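Local coordinates for protein dITP/XTP pyrophosphatase (Staphylococcus aureus, PDB 4BNQ) that probably hydrolyses non-canonical purine nucleoside triphosphates such as XTP, dITP and ITP to their monophosphates and diphosphate, using magnesium, and so cleans the nucleotide pool, at residues D67-E72 and S176-A181; I14-V19 and E170-I175; N103-G106 and D110-A113; D141-E146 and Y151-Y156. One frame throughout, in Å; residues are numbered along the deposited sequence.

In the fold
Interactions 1, 2 and 4 contribute residues to the predicted substrate site of this HAM1-family enzyme. Interactions 1 and 2 lie with centres 11 Å apart. They are joined by a salt bridge of 3.1 Å from Arg178 NH2 to Asp16 OD2. Interactions 2 and 4, with centres about 17 Å apart, are tied by a second one, 2.7 Å from Lys172 NZ to Asp152 OD2. Leu71 of strand 64-73 packs on Tyr151 and Phe155, which brings interaction 4 against interaction 1. Interaction 3 is more remote, its centre about 26 Å from that of interaction 2. It meets interaction 1 through the neighbouring strands 64-73 and 112-123 of the antiparallel sheet.

Interaction 1. Residues D67-E72 and S176-A181; sequences DDSGLE and SHRRNA
The guanidinium group of Arg178 receives the carboxylate of Asp67 at its edge, while Ser69 OG approaches it obliquely, at an angle too poor for a hydrogen bond. The imidazole of His177 has Ser69 CB at its edge, 4.2 Å from NE2, and Phe115 stacks on this ring. The contact sets the start of helix 177-191 against strand 64-73 of the antiparallel sheet in the HAM1 fold. His177, Arg178 and Ser69 are predicted to bind substrate; Asp68, whose CB points away from the helix, is the predicted proton acceptor and magnesium ligand.

Arg178 NH1 gives a nearly straight bond of 3.0 Å to Asp67 OD2, at 169°. The acceptor lies close to the guanidinium plane, but the carboxylate is turned 38° against it. Bends at chi2 and chi3 of Arg178 help to bring NH1 to the acid. Lys13 pairs with Asp67 OD1, so the carboxylate has a second charged partner. The salt bridge would help to hold the arginine in a fixed position. Ser176 is the N-cap of the helix, its OG accepting from Arg179 N at 2.9 Å. On the strand, Ser69 OG donates to Asp67 OD1 over 2.6 Å.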
loop_
_atom_site.group_PDB
_atom_site.type_symbol
_atom_site.label_atom_id
_atom_site.label_comp_id
_atom_site.label_asym_id
_atom_site.label_seq_id
_atom_site.Cartn_x
_atom_site.Cartn_y
_atom_site.Cartn_z
ATOM N N ASP A 67 1.038 -3.751 -17.160
ATOM C CA ASP A 67 1.286 -2.671 -16.236
ATOM C C ASP A 67 1.092 -1.357 -16.993
ATOM O O ASP A 67 1.657 -1.160 -18.077
ATOM C CB ASP A 67 2.725 -2.803 -15.724
ATOM C CG ASP A 67 3.185 -1.608 -14.873
ATOM O OD1 ASP A 67 3.025 -0.436 -15.280
ATOM O OD2 ASP A 67 3.741 -1.850 -13.789
ATOM N N ASP A 68 0.280 -0.463 -16.444
ATOM C CA ASP A 68 0.255 0.898 -16.958
ATOM C C ASP A 68 0.386 1.861 -15.800
ATOM O O ASP A 68 -0.472 1.897 -14.918
ATOM C CB ASP A 68 -1.003 1.184 -17.772
ATOM C CG ASP A 68 -0.819 2.366 -18.709
ATOM O OD1 ASP A 68 -0.121 2.210 -19.729
ATOM O OD2 ASP A 68 -1.350 3.461 -18.432
ATOM N N SER A 69 1.475 2.628 -15.805
ATOM C CA SER A 69 1.828 3.466 -14.674
ATOM C C SER A 69 2.081 4.892 -15.143
ATOM O O SER A 69 2.325 5.134 -16.315
ATOM C CB SER A 69 3.096 2.943 -14.008
ATOM O OG SER A 69 2.979 1.590 -13.605
ATOM N N GLY A 70 2.049 5.831 -14.211
ATOM C CA GLY A 70 2.327 7.215 -14.525
ATOM C C GLY A 70 2.526 8.081 -13.297
ATOM O O GLY A 70 2.473 7.613 -12.156
ATOM N N LEU A 71 2.756 9.361 -13.552
ATOM C CA LEU A 71 3.033 10.336 -12.520
ATOM C C LEU A 71 1.976 11.424 -12.593
ATOM O O LEU A 71 1.700 11.959 -13.669
ATOM C CB LEU A 71 4.415 10.922 -12.781
ATOM C CG LEU A 71 4.913 12.088 -11.947
ATOM C CD1 LEU A 71 5.049 11.681 -10.491
ATOM C CD2 LEU A 71 6.260 12.488 -12.510
ATOM N N GLU A 72 1.362 11.725 -11.459
ATOM C CA GLU A 72 0.334 12.751 -11.374
ATOM C C GLU A 72 0.859 13.866 -10.480
ATOM O O GLU A 72 1.120 13.645 -9.299
ATOM C CB GLU A 72 -0.963 12.167 -10.790
ATOM C CG GLU A 72 -1.579 11.062 -11.645
ATOM C CD GLU A 72 -2.825 10.449 -11.023
ATOM O OE1 GLU A 72 -3.088 10.680 -9.814
ATOM O OE2 GLU A 72 -3.546 9.724 -11.745
ATOM N N SER A 176 7.795 0.976 -3.879
ATOM C CA SER A 176 7.267 1.611 -5.076
ATOM C C SER A 176 5.770 1.368 -5.213
ATOM O O SER A 176 5.212 0.459 -4.597
ATOM C CB SER A 176 7.983 1.103 -6.329
ATOM O OG SER A 176 7.543 -0.218 -6.647
ATOM N N HIS A 177 5.135 2.201 -6.029
ATOM C CA HIS A 177 3.745 2.043 -6.435
ATOM C C HIS A 177 3.488 0.671 -7.076
ATOM O O HIS A 177 2.411 0.084 -6.919
ATOM C CB HIS A 177 3.369 3.174 -7.405
ATOM C CG HIS A 177 4.300 3.320 -8.569
ATOM N ND1 HIS A 177 5.672 3.515 -8.403
ATOM C CD2 HIS A 177 4.087 3.306 -9.888
ATOM C CE1 HIS A 177 6.232 3.604 -9.587
ATOM N NE2 HIS A 177 5.305 3.495 -10.515
ATOM N N ARG A 178 4.486 0.171 -7.791
ATOM C CA ARG A 178 4.391 -1.126 -8.439
ATOM C C ARG A 178 4.485 -2.240 -7.387
ATOM O O ARG A 178 3.794 -3.237 -7.489
ATOM C CB ARG A 178 5.491 -1.261 -9.487
ATOM C CG ARG A 178 5.432 -2.511 -10.355
ATOM C CD ARG A 178 5.967 -2.232 -11.781
ATOM N NE ARG A 178 6.941 -1.161 -11.789
ATOM C CZ ARG A 178 6.806 -0.005 -12.424
ATOM N NH1 ARG A 178 5.737 0.256 -13.174
ATOM N NH2 ARG A 178 7.763 0.897 -12.300
ATOM N N ARG A 179 5.331 -2.067 -6.376
ATOM C CA ARG A 179 5.358 -3.022 -5.272
ATOM C C ARG A 179 3.992 -3.083 -4.609
ATOM O O ARG A 179 3.506 -4.164 -4.284
ATOM C CB ARG A 179 6.420 -2.656 -4.237
ATOM C CG ARG A 179 6.322 -3.475 -2.956
ATOM C CD ARG A 179 6.528 -4.959 -3.232
ATOM N NE ARG A 179 6.172 -5.791 -2.089
ATOM C CZ ARG A 179 7.055 -6.351 -1.273
ATOM N NH1 ARG A 179 8.352 -6.165 -1.480
ATOM N NH2 ARG A 179 6.641 -7.093 -0.254
ATOM N N ASN A 180 3.361 -1.928 -4.426
ATOM C CA ASN A 180 2.072 -1.893 -3.736
ATOM C C ASN A 180 0.963 -2.564 -4.534
ATOM O O ASN A 180 0.122 -3.240 -3.961
ATOM C CB ASN A 180 1.662 -0.459 -3.379
ATOM C CG ASN A 180 2.437 0.081 -2.206
ATOM O OD1 ASN A 180 2.966 -0.683 -1.403
ATOM N ND2 ASN A 180 2.523 1.400 -2.103
ATOM N N ALA A 181 0.961 -2.365 -5.850
ATOM C CA ALA A 181 -0.011 -3.019 -6.712
ATOM C C ALA A 181 0.178 -4.522 -6.698
ATOM O O ALA A 181 -0.792 -5.274 -6.686
ATOM C CB ALA A 181 0.127 -2.516 -8.127
#

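Interaction 2. Residues I14-V19 and E170-I175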
loop_
_atom_site.group_PDB
_atom_site.type_symbol
_atom_site.label_atom_id
_atom_site.label_comp_id
_atom_site.label_asym_id
_atom_site.label_seq_id
_atom_site.Cartn_x
_atom_site.Cartn_y
_atom_site.Cartn_z
ATOM N N ILE A 14 10.269 -4.494 -16.337
ATOM C CA ILE A 14 10.645 -5.901 -16.212
ATOM C C ILE A 14 11.699 -6.088 -15.116
ATOM O O ILE A 14 11.587 -6.991 -14.302
ATOM C CB ILE A 14 11.134 -6.516 -17.547
ATOM C CG1 ILE A 14 9.962 -7.077 -18.342
ATOM C CG2 ILE A 14 12.010 -7.720 -17.302
ATOM C CD1 ILE A 14 9.020 -6.109 -18.808
ATOM N N ASN A 15 12.692 -5.212 -15.075
ATOM C CA ASN A 15 13.684 -5.240 -14.012
ATOM C C ASN A 15 13.058 -5.134 -12.628
ATOM O O ASN A 15 13.414 -5.890 -11.731
ATOM C CB ASN A 15 14.719 -4.135 -14.215
ATOM C CG ASN A 15 15.485 -4.294 -15.520
ATOM O OD1 ASN A 15 15.693 -5.422 -16.000
ATOM N ND2 ASN A 15 15.903 -3.169 -16.109
ATOM N N ASP A 16 12.123 -4.204 -12.450
ATOM C CA ASP A 16 11.463 -4.049 -11.154
ATOM C C ASP A 16 10.713 -5.306 -10.813
ATOM O O ASP A 16 10.673 -5.722 -9.662
ATOM C CB ASP A 16 10.429 -2.926 -11.186
ATOM C CG ASP A 16 11.039 -1.557 -11.118
ATOM O OD1 ASP A 16 12.281 -1.449 -11.082
ATOM O OD2 ASP A 16 10.260 -0.577 -11.113
ATOM N N PHE A 17 10.078 -5.893 -11.817
ATOM C CA PHE A 17 9.259 -7.061 -11.565
ATOM C C PHE A 17 10.124 -8.237 -11.139
ATOM O O PHE A 17 9.681 -9.078 -10.361
ATOM C CB PHE A 17 8.418 -7.415 -12.790
ATOM C CG PHE A 17 7.184 -6.570 -12.931
ATOM C CD1 PHE A 17 6.194 -6.596 -11.955
ATOM C CD2 PHE A 17 7.017 -5.730 -14.019
ATOM C CE1 PHE A 17 5.047 -5.798 -12.072
ATOM C CE2 PHE A 17 5.875 -4.930 -14.140
ATOM C CZ PHE A 17 4.892 -4.973 -13.164
ATOM N N LYS A 18 11.358 -8.282 -11.637
ATOM C CA LYS A 18 12.266 -9.371 -11.284
ATOM C C LYS A 18 12.664 -9.284 -9.809
ATOM O O LYS A 18 12.720 -10.304 -9.125
ATOM C CB LYS A 18 13.493 -9.416 -12.206
ATOM C CG LYS A 18 13.173 -10.025 -13.571
ATOM C CD LYS A 18 14.379 -10.042 -14.515
ATOM C CE LYS A 18 14.854 -8.640 -14.810
ATOM N NZ LYS A 18 15.980 -8.595 -15.797
ATOM N N VAL A 19 12.910 -8.060 -9.334
ATOM C CA VAL A 19 13.149 -7.798 -7.915
ATOM C C VAL A 19 11.967 -8.232 -7.045
ATOM O O VAL A 19 12.146 -8.877 -6.016
ATOM C CB VAL A 19 13.408 -6.307 -7.664
ATOM C CG1 VAL A 19 13.523 -6.025 -6.138
ATOM C CG2 VAL A 19 14.662 -5.855 -8.418
ATOM N N GLU A 170 16.753 -3.053 -4.738
ATOM C CA GLU A 170 16.085 -3.748 -3.629
ATOM C C GLU A 170 15.200 -2.817 -2.812
ATOM O O GLU A 170 14.062 -3.158 -2.500
ATOM C CB GLU A 170 17.098 -4.448 -2.705
ATOM C CG GLU A 170 17.875 -5.599 -3.359
ATOM C CD GLU A 170 18.896 -5.119 -4.394
ATOM O OE1 GLU A 170 19.180 -3.896 -4.445
ATOM O OE2 GLU A 170 19.409 -5.957 -5.175
ATOM N N GLN A 171 15.724 -1.655 -2.447
ATOM C CA GLN A 171 14.941 -0.694 -1.677
ATOM C C GLN A 171 13.717 -0.150 -2.442
ATOM O O GLN A 171 12.639 -0.011 -1.863
ATOM C CB GLN A 171 15.838 0.469 -1.244
ATOM C CG GLN A 171 17.023 0.084 -0.349
ATOM C CD GLN A 171 18.036 1.210 -0.249
ATOM O OE1 GLN A 171 18.038 2.137 -1.073
ATOM N NE2 GLN A 171 18.903 1.142 0.761
ATOM N N LYS A 172 13.888 0.170 -3.729
ATOM C CA LYS A 172 12.774 0.646 -4.560
ATOM C C LYS A 172 11.659 -0.396 -4.506
ATOM O O LYS A 172 10.492 -0.063 -4.287
ATOM C CB LYS A 172 13.219 0.881 -6.020
ATOM C CG LYS A 172 12.232 1.679 -6.871
ATOM C CD LYS A 172 12.534 1.586 -8.393
ATOM C CE LYS A 172 11.351 2.122 -9.233
ATOM N NZ LYS A 172 11.527 2.111 -10.739
ATOM N N GLY A 173 12.036 -1.663 -4.646
ATOM C CA GLY A 173 11.081 -2.752 -4.617
ATOM C C GLY A 173 10.323 -2.937 -3.313
ATOM O O GLY A 173 9.356 -3.689 -3.267
ATOM N N GLN A 174 10.755 -2.273 -2.252
ATOM C CA GLN A 174 10.064 -2.369 -0.975
ATOM C C GLN A 174 8.946 -1.336 -0.891
ATOM O O GLN A 174 8.004 -1.496 -0.113
ATOM C CB GLN A 174 11.046 -2.122 0.178
ATOM C CG GLN A 174 12.134 -3.178 0.358
ATOM C CD GLN A 174 11.570 -4.558 0.646
ATOM O OE1 GLN A 174 11.165 -4.859 1.774
ATOM N NE2 GLN A 174 11.532 -5.408 -0.381
ATOM N N ILE A 175 9.061 -0.254 -1.663
ATOM C CA ILE A 175 8.168 0.886 -1.459
ATOM C C ILE A 175 7.490 1.478 -2.690
ATOM O O ILE A 175 6.685 2.388 -2.556
ATOM C CB ILE A 175 8.878 2.030 -0.699
ATOM C CG1 ILE A 175 10.097 2.516 -1.478
ATOM C CG2 ILE A 175 9.263 1.589 0.725
ATOM C CD1 ILE A 175 9.853 3.813 -2.199
#
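Asp16 OD2 is gripped by two cationic groups. Lys172 NZ donates to Asp16 OD2 over 3.0 Å, and the oxygen receives it on its syn lone pair, on the side of the other carboxylate oxygen. Arg178 NH2, on helix 177-191, forms a second salt bridge to the same atom. Asp16 OD1 stays farther from the ammonium, 3.7 Å from Lys172 NZ. Lys172 sets out opposite its own amide nitrogen (chi1 -166°) and stays extended to NZ. The lysine and aspartate side chains meet at about a right angle. The ammonium has a stronger partner in Asp152, also predicted to bind substrate, so it sits between two acids.

Farther along helix 11-20, the contact becomes apolar. The CB of Val19 points toward the other helix, and CG1 lies against the backbone of helix 169-175. Val19 CG1 comes within 4.2 Å of Glu170 CA. Val19 CG1 is 4.4 Å from Gly173 CA. The alpha carbons of Val19 and Gly173 are 6.4 Å apart. Gly173 has no side chain, which lets the valine methyl lie directly over the helix backbone. The two short helix segments pack with axes 9.5 Å apart, crossing at -82°.

Lys172 is a predicted substrate-binding residue, and Phe149 touches both it and Asp16. The two acids probably stabilise the charged form of this lysine. The shared oxygen of Asp16 probably holds the two predicted substrate-binding cations, Lys172 and Arg178, in place and partly offsets their charge.

Interaction 3. Residues N103-G106 and D110-A113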
loop_
_atom_site.group_PDB
_atom_site.type_symbol
_atom_site.label_atom_id
_atom_site.label_comp_id
_atom_site.label_asym_id
_atom_site.label_seq_id
_atom_site.Cartn_x
_atom_site.Cartn_y
_atom_site.Cartn_z
ATOM N N ASN A 103 10.507 22.015 -16.535
ATOM C CA ASN A 103 10.258 23.353 -17.082
ATOM C C ASN A 103 8.891 23.868 -16.691
ATOM O O ASN A 103 8.752 25.014 -16.256
ATOM C CB ASN A 103 10.370 23.368 -18.611
ATOM C CG ASN A 103 11.804 23.306 -19.093
ATOM O OD1 ASN A 103 12.731 23.592 -18.336
ATOM N ND2 ASN A 103 11.996 22.946 -20.366
ATOM N N LYS A 104 7.887 23.009 -16.828
ATOM C CA LYS A 104 6.524 23.375 -16.464
ATOM C C LYS A 104 6.331 23.677 -14.979
ATOM O O LYS A 104 5.398 24.375 -14.613
ATOM C CB LYS A 104 5.537 22.311 -16.940
ATOM C CG LYS A 104 5.389 22.256 -18.448
ATOM C CD LYS A 104 3.977 21.821 -18.849
ATOM C CE LYS A 104 2.924 22.471 -17.956
ATOM N NZ LYS A 104 1.529 22.298 -18.460
ATOM N N LEU A 105 7.219 23.167 -14.127
ATOM C CA LEU A 105 7.152 23.469 -12.697
ATOM C C LEU A 105 8.194 24.512 -12.232
ATOM O O LEU A 105 8.478 24.634 -11.031
ATOM C CB LEU A 105 7.258 22.172 -11.881
ATOM C CG LEU A 105 5.996 21.303 -11.849
ATOM C CD1 LEU A 105 6.387 19.839 -11.786
ATOM C CD2 LEU A 105 5.060 21.644 -10.675
ATOM N N GLY A 106 8.724 25.281 -13.182
ATOM C CA GLY A 106 9.833 26.205 -12.956
ATOM C C GLY A 106 9.988 26.895 -11.607
ATOM O O GLY A 106 11.067 26.870 -10.995
ATOM N N ASP A 110 4.553 24.131 -4.338
ATOM C CA ASP A 110 3.837 22.919 -3.958
ATOM C C ASP A 110 4.130 21.855 -5.018
ATOM O O ASP A 110 3.445 21.782 -6.034
ATOM C CB ASP A 110 2.331 23.201 -3.869
ATOM C CG ASP A 110 1.504 21.950 -3.589
ATOM O OD1 ASP A 110 2.065 20.927 -3.129
ATOM O OD2 ASP A 110 0.275 21.988 -3.820
ATOM N N ARG A 111 5.153 21.038 -4.781
ATOM C CA ARG A 111 5.594 20.072 -5.784
ATOM C C ARG A 111 5.095 18.651 -5.522
ATOM O O ARG A 111 5.671 17.677 -6.034
ATOM C CB ARG A 111 7.121 20.057 -5.863
ATOM C CG ARG A 111 7.785 21.436 -5.763
ATOM C CD ARG A 111 9.088 21.449 -6.527
ATOM N NE ARG A 111 8.990 22.349 -7.662
ATOM C CZ ARG A 111 9.648 22.204 -8.797
ATOM N NH1 ARG A 111 10.461 21.178 -8.979
ATOM N NH2 ARG A 111 9.477 23.095 -9.759
ATOM N N ARG A 112 4.033 18.530 -4.732
ATOM C CA ARG A 112 3.479 17.221 -4.423
ATOM C C ARG A 112 3.114 16.474 -5.702
ATOM O O ARG A 112 2.587 17.059 -6.657
ATOM C CB ARG A 112 2.269 17.343 -3.497
ATOM C CG ARG A 112 2.642 17.745 -2.058
ATOM C CD ARG A 112 1.400 18.006 -1.236
ATOM N NE ARG A 112 0.595 19.063 -1.843
ATOM C CZ ARG A 112 -0.676 19.318 -1.552
ATOM N NH1 ARG A 112 -1.326 18.599 -0.648
ATOM N NH2 ARG A 112 -1.299 20.307 -2.176
ATOM N N ALA A 113 3.434 15.186 -5.723
ATOM C CA ALA A 113 3.125 14.339 -6.864
ATOM C C ALA A 113 2.924 12.934 -6.336
ATOM O O ALA A 113 3.212 12.644 -5.172
ATOM C CB ALA A 113 4.243 14.364 -7.899
#
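Arg111 and Leu105 make up nearly all of this contact. Arg111 runs its side chain back along the turn, and the end of its guanidinium is modelled beside the backbone and CB of Leu105. The carbonyl of Leu105 lies at the guanidinium edge, near its plane, but NH2 is too close to it, so the position of the guanidinium end is doubtful as a whole. Arg111 NE is hydrogen-bonded to the carbonyl oxygen of Thr108 within the same turn.

Leu105 is the first residue to leave helix 94-104, and its CB points toward the 110-113 segment. It is buried, packing also on Val73 and Ala75. The motif is a helix-to-strand connection: the chain leaves the helix, turns, and enters strand 112-123 of the antiparallel sheet. Gly106 N bonds back to Asn103 O over 3.1 Å at the helix end.

Beside the turn, Arg112 grips Asp110 side-on with two nitrogens. Arg112 NE reaches Asp110 OD1 at 2.7 Å. Arg112 NH2 reaches Asp110 OD2 at 2.8 Å. Phe74 adds a cation-pi contact to Arg112, which also packs on Pro158 of the second subunit.

Interaction 4. Residues D141-E146 and Y151-Y156; sequences DGKYGE and YDPIFY
One backbone hydrogen bond joins the segments: Tyr144 N donates to Pro153 O over 2.9 Å. It is nearly straight at the hydrogen (171°), with the donor tilted 20° from the carbonyl plane. The same carbonyl takes a CA-H...O contact from Lys143, 3.5 Å from CA to Pro153 O.

Apolar contacts lie around this bond. Lys143 and Pro153 run side by side, pointing the same way, with their CB atoms 3.9 Å apart. A bend at chi3 (60°) of Lys143 helps to lay CE along the proline ring, 4.0 Å from Pro153 CB. Ile154 adds its CG2 branch, which meets Lys143 CG at 4.0 Å. Ile154 also packs on Ile98 and Leu101 of helix 94-104. Apart from these apolar pairs, the Ile154 CG2 methyl also touches a polar atom, Gly142 O, at 3.5 Å.

The contact closes a loop between strands 126-139 and 155-157, neighbours in the antiparallel sheet. A short 3-10 turn, 152-154, leads into the second strand. The loop carries Phe149 to Asp152, predicted to bind substrate.

Two polar side-chain bonds lie on the outer segment. Asp141 OD1 accepts on its syn lone pair from Tyr144 OH, over 2.6 Å. Asp141 OD1 lies at the ring edge of Tyr144, in its plane. Lys143 NZ forms a salt bridge with Glu95, on helix 94-104.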
loop_
_atom_site.group_PDB
_atom_site.type_symbol
_atom_site.label_atom_id
_atom_site.label_comp_id
_atom_site.label_asym_id
_atom_site.label_seq_id
_atom_site.Cartn_x
_atom_site.Cartn_y
_atom_site.Cartn_z
ATOM N N ASP A 141 14.070 19.454 -7.542
ATOM C CA ASP A 141 14.470 20.576 -8.386
ATOM C C ASP A 141 15.468 20.142 -9.463
ATOM O O ASP A 141 16.074 20.972 -10.127
ATOM C CB ASP A 141 15.064 21.706 -7.537
ATOM C CG ASP A 141 16.313 21.287 -6.805
ATOM O OD1 ASP A 141 16.690 20.104 -6.891
ATOM O OD2 ASP A 141 16.931 22.133 -6.127
ATOM N N GLY A 142 15.637 18.838 -9.646
ATOM C CA GLY A 142 16.615 18.359 -10.609
ATOM C C GLY A 142 16.746 16.856 -10.547
ATOM O O GLY A 142 15.982 16.196 -9.838
ATOM N N LYS A 143 17.697 16.298 -11.288
ATOM C CA LYS A 143 17.822 14.845 -11.347
ATOM C C LYS A 143 18.846 14.368 -10.328
ATOM O O LYS A 143 19.988 14.841 -10.321
ATOM C CB LYS A 143 18.214 14.412 -12.762
ATOM C CG LYS A 143 17.254 14.929 -13.839
ATOM C CD LYS A 143 17.669 14.481 -15.206
ATOM C CE LYS A 143 17.685 12.976 -15.286
ATOM N NZ LYS A 143 18.288 12.519 -16.572
ATOM N N TYR A 144 18.440 13.451 -9.451
ATOM C CA TYR A 144 19.358 12.916 -8.440
ATOM C C TYR A 144 19.390 11.395 -8.501
ATOM O O TYR A 144 18.337 10.754 -8.501
ATOM C CB TYR A 144 18.939 13.340 -7.024
ATOM C CG TYR A 144 18.898 14.833 -6.747
ATOM C CD1 TYR A 144 17.856 15.624 -7.216
ATOM C CD2 TYR A 144 19.880 15.444 -5.986
ATOM C CE1 TYR A 144 17.808 16.992 -6.956
ATOM C CE2 TYR A 144 19.838 16.813 -5.717
ATOM C CZ TYR A 144 18.798 17.577 -6.200
ATOM O OH TYR A 144 18.751 18.933 -5.934
ATOM N N GLY A 145 20.583 10.811 -8.522
ATOM C CA GLY A 145 20.709 9.362 -8.655
ATOM C C GLY A 145 20.613 8.952 -10.107
ATOM O O GLY A 145 20.318 9.788 -10.968
ATOM N N GLU A 146 20.856 7.677 -10.400
ATOM C CA GLU A 146 20.789 7.222 -11.789
ATOM C C GLU A 146 20.263 5.792 -11.933
ATOM O O GLU A 146 20.309 5.239 -13.013
ATOM C CB GLU A 146 22.163 7.339 -12.449
ATOM C CG GLU A 146 23.151 6.341 -11.895
ATOM C CD GLU A 146 24.547 6.511 -12.453
ATOM O OE1 GLU A 146 24.707 6.571 -13.693
ATOM O OE2 GLU A 146 25.495 6.565 -11.646
ATOM N N TYR A 151 10.625 8.709 -14.569
ATOM C CA TYR A 151 10.743 9.914 -13.763
ATOM C C TYR A 151 11.450 9.643 -12.447
ATOM O O TYR A 151 11.506 10.517 -11.577
ATOM C CB TYR A 151 9.368 10.545 -13.500
ATOM C CG TYR A 151 8.646 10.976 -14.755
ATOM C CD1 TYR A 151 8.888 12.219 -15.334
ATOM C CD2 TYR A 151 7.723 10.140 -15.365
ATOM C CE1 TYR A 151 8.230 12.614 -16.491
ATOM C CE2 TYR A 151 7.062 10.526 -16.522
ATOM C CZ TYR A 151 7.323 11.762 -17.077
ATOM O OH TYR A 151 6.660 12.136 -18.214
ATOM N N ASP A 152 12.003 8.445 -12.297
ATOM C CA ASP A 152 12.714 8.121 -11.059
ATOM C C ASP A 152 13.679 9.213 -10.532
ATOM O O ASP A 152 13.664 9.513 -9.334
ATOM C CB ASP A 152 13.412 6.761 -11.179
ATOM C CG ASP A 152 12.433 5.609 -11.121
ATOM O OD1 ASP A 152 11.232 5.898 -10.922
ATOM O OD2 ASP A 152 12.848 4.419 -11.255
ATOM N N PRO A 153 14.499 9.827 -11.418
ATOM C CA PRO A 153 15.496 10.760 -10.867
ATOM C C PRO A 153 14.938 12.065 -10.283
ATOM O O PRO A 153 15.669 12.788 -9.601
ATOM C CB PRO A 153 16.396 11.067 -12.067
ATOM C CG PRO A 153 16.161 9.921 -13.031
ATOM C CD PRO A 153 14.715 9.589 -12.860
ATOM N N ILE A 154 13.674 12.378 -10.539
ATOM C CA ILE A 154 13.113 13.607 -9.981
ATOM C C ILE A 154 11.980 13.340 -9.004
ATOM O O ILE A 154 11.330 14.266 -8.530
ATOM C CB ILE A 154 12.610 14.570 -11.079
ATOM C CG1 ILE A 154 11.363 14.009 -11.747
ATOM C CG2 ILE A 154 13.703 14.843 -12.091
ATOM C CD1 ILE A 154 10.748 14.938 -12.801
ATOM N N PHE A 155 11.725 12.072 -8.709
ATOM C CA PHE A 155 10.677 11.755 -7.753
ATOM C C PHE A 155 11.272 11.550 -6.345
ATOM O O PHE A 155 11.766 10.467 -6.006
ATOM C CB PHE A 155 9.879 10.523 -8.194
ATOM C CG PHE A 155 8.583 10.337 -7.437
ATOM C CD1 PHE A 155 7.404 10.919 -7.891
ATOM C CD2 PHE A 155 8.544 9.589 -6.273
ATOM C CE1 PHE A 155 6.208 10.753 -7.192
ATOM C CE2 PHE A 155 7.352 9.417 -5.572
ATOM C CZ PHE A 155 6.185 10.004 -6.032
ATOM N N TYR A 156 11.197 12.605 -5.536
ATOM C CA TYR A 156 11.776 12.637 -4.203
ATOM C C TYR A 156 10.793 12.004 -3.234
ATOM O O TYR A 156 9.598 12.328 -3.236
ATOM C CB TYR A 156 12.085 14.088 -3.810
ATOM C CG TYR A 156 12.571 14.260 -2.397
ATOM C CD1 TYR A 156 13.891 14.008 -2.062
ATOM C CD2 TYR A 156 11.712 14.688 -1.400
ATOM C CE1 TYR A 156 14.340 14.156 -0.758
ATOM C CE2 TYR A 156 12.150 14.850 -0.092
ATOM C CZ TYR A 156 13.463 14.579 0.221
ATOM O OH TYR A 156 13.910 14.744 1.502
#